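Local structure of receptor-type adenylate cyclase gresag 4.1 (Trypanosoma brucei, 1FX2) at residues Ser47-Gly50 and Tyr55-Lys58. The protein converts ATP to 3',5'-cyclic AMP and diphosphate with magnesium as cofactor, the chain here being the catalytic domain of a class III adenylyl cyclase from the trypanosome membrane. Numbering follows the deposited sequence.
Sequences SLIG and YEVK
I49 meets the start of strand 55-60 with both branches of its side chain, and this one residue makes the whole contact from the helix side. With CG1 beside the backbone N and anti to the carbonyl carbon (chi1 -72°), the CG2 methyl stands anti to N and reaches the strand backbone, 3.9 Å from Y55 N and equally 3.9 Å from E56 N, so the methyl lies against the main chain between the two residues. The longer branch continues extended from CG1 and ends with CD1 4.0 Å from E56 CB. There the two side chains cross at about a right angle, and E56 OE1 is 4.1 Å from the same I49 CD1. The interaction is van der Waals contact throughout, and its closely packed part is where buried I49 lies against the backbone at Y55 and E56. Packing is looser on the E56 side: the glutamate is partly exposed and its carboxylate turns to polar partners, with OE2 in a salt bridge to R46 NH2, on helix 34-51, and hydrogen-bonded to T59 OG1. The CA-CB bond of Y55 points away from the helix, and the OH of this buried side chain bonds to N2 OD1 and Y154 N. The short helix-to-strand connection thus brings the end of helix 34-51 back over the edge strand of the seven-stranded class III cyclase sheet. I49 also touches I66 on the adjoining antiparallel strand 63-68, where V57 and K58 together face M65 in a classic beta bulge, while L48 packs against helix 71-87.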
ATOM      1  N   SER A  47     -29.851   3.875  -0.338  1.00 11.36           N
ATOM      2  CA  SER A  47     -29.957   5.284  -0.024  1.00 10.59           C
ATOM      3  C   SER A  47     -28.619   5.980  -0.268  1.00 14.46           C
ATOM      4  O   SER A  47     -28.566   7.146  -0.783  1.00 16.32           O
ATOM      5  CB  SER A  47     -30.349   5.453   1.427  1.00 16.35           C
ATOM      6  OG  SER A  47     -30.394   6.789   1.760  1.00 23.72           O
ATOM      7  N   LEU A  48     -27.527   5.322   0.144  1.00 13.00           N
ATOM      8  CA  LEU A  48     -26.206   5.881  -0.075  1.00 12.66           C
ATOM      9  C   LEU A  48     -25.812   5.917  -1.547  1.00 10.90           C
ATOM     10  O   LEU A  48     -25.073   6.870  -1.952  1.00 11.45           O
ATOM     11  CB  LEU A  48     -25.171   5.056   0.760  1.00 11.61           C
ATOM     12  CG  LEU A  48     -25.448   5.208   2.248  1.00 11.46           C
ATOM     13  CD1 LEU A  48     -24.438   4.324   2.995  1.00 12.07           C
ATOM     14  CD2 LEU A  48     -25.340   6.682   2.732  1.00 16.04           C
ATOM     15  N   ILE A  49     -26.155   4.871  -2.308  1.00 11.00           N
ATOM     16  CA  ILE A  49     -25.838   4.855  -3.744  1.00 11.45           C
ATOM     17  C   ILE A  49     -26.470   6.108  -4.381  1.00 13.80           C
ATOM     18  O   ILE A  49     -25.806   6.841  -5.093  1.00 13.92           O
ATOM     19  CB  ILE A  49     -26.362   3.575  -4.406  1.00  8.40           C
ATOM     20  CG1 ILE A  49     -25.492   2.375  -3.969  1.00 10.08           C
ATOM     21  CG2 ILE A  49     -26.285   3.636  -5.996  1.00 11.85           C
ATOM     22  CD1 ILE A  49     -26.086   1.076  -4.401  1.00 11.30           C
ATOM     23  N   GLY A  50     -27.677   6.432  -3.975  1.00 14.32           N
ATOM     24  CA  GLY A  50     -28.292   7.647  -4.545  1.00 15.18           C
ATOM     25  C   GLY A  50     -27.676   8.927  -4.024  1.00 16.65           C
ATOM     26  O   GLY A  50     -27.369   9.832  -4.823  1.00 16.80           O
ATOM     27  N   TYR A  55     -23.746   4.076  -8.988  1.00 11.00           N
ATOM     28  CA  TYR A  55     -24.620   3.272  -9.812  1.00 11.09           C
ATOM     29  C   TYR A  55     -24.595   1.842  -9.325  1.00 14.85           C
ATOM     30  O   TYR A  55     -23.541   1.214  -9.219  1.00 11.60           O
ATOM     31  CB  TYR A  55     -24.056   3.311 -11.265  1.00 12.12           C
ATOM     32  CG  TYR A  55     -24.825   2.492 -12.273  1.00 11.57           C
ATOM     33  CD1 TYR A  55     -26.075   2.905 -12.696  1.00 13.98           C
ATOM     34  CD2 TYR A  55     -24.283   1.330 -12.797  1.00 11.53           C
ATOM     35  CE1 TYR A  55     -26.771   2.177 -13.664  1.00 13.92           C
ATOM     36  CE2 TYR A  55     -24.984   0.562 -13.763  1.00 16.17           C
ATOM     37  CZ  TYR A  55     -26.226   1.023 -14.175  1.00 14.22           C
ATOM     38  OH  TYR A  55     -26.901   0.275 -15.122  1.00 19.98           O
ATOM     39  N   GLU A  56     -25.777   1.305  -9.044  1.00 10.78           N
ATOM     40  CA  GLU A  56     -25.842  -0.084  -8.643  1.00 11.12           C
ATOM     41  C   GLU A  56     -25.689  -0.936  -9.877  1.00 11.50           C
ATOM     42  O   GLU A  56     -26.621  -0.936 -10.745  1.00 14.90           O
ATOM     43  CB  GLU A  56     -27.199  -0.364  -7.944  1.00 11.62           C
ATOM     44  CG  GLU A  56     -27.342  -1.818  -7.411  1.00 12.24           C
ATOM     45  CD  GLU A  56     -28.660  -2.006  -6.663  1.00 12.81           C
ATOM     46  OE1 GLU A  56     -29.165  -1.042  -6.091  1.00 15.33           O
ATOM     47  OE2 GLU A  56     -29.131  -3.161  -6.769  1.00 19.91           O
ATOM     48  N   VAL A  57     -24.640  -1.770  -9.966  1.00  9.99           N
ATOM     49  CA  VAL A  57     -24.455  -2.621 -11.140  1.00 10.98           C
ATOM     50  C   VAL A  57     -25.342  -3.836 -10.953  1.00 13.25           C
ATOM     51  O   VAL A  57     -26.103  -4.219 -11.886  1.00 14.19           O
ATOM     52  CB  VAL A  57     -22.979  -3.038 -11.277  1.00  9.91           C
ATOM     53  CG1 VAL A  57     -22.803  -3.955 -12.503  1.00 13.67           C
ATOM     54  CG2 VAL A  57     -22.115  -1.764 -11.300  1.00 10.37           C
ATOM     55  N   LYS A  58     -25.157  -4.549  -9.815  1.00 11.65           N
ATOM     56  CA  LYS A  58     -25.998  -5.693  -9.521  1.00 16.65           C
ATOM     57  C   LYS A  58     -25.887  -6.105  -8.069  1.00 18.25           C
ATOM     58  O   LYS A  58     -24.987  -5.672  -7.364  1.00 17.86           O
ATOM     59  CB  LYS A  58     -25.593  -6.862 -10.363  1.00 16.28           C
ATOM     60  CG  LYS A  58     -24.161  -7.326 -10.288  1.00 21.33           C
ATOM     61  CD  LYS A  58     -23.615  -7.433 -11.688  1.00 47.24           C
ATOM     62  CE  LYS A  58     -22.860  -8.719 -11.944  1.00 47.35           C
ATOM     63  NZ  LYS A  58     -22.729  -8.935 -13.422  1.00 37.14           N
TER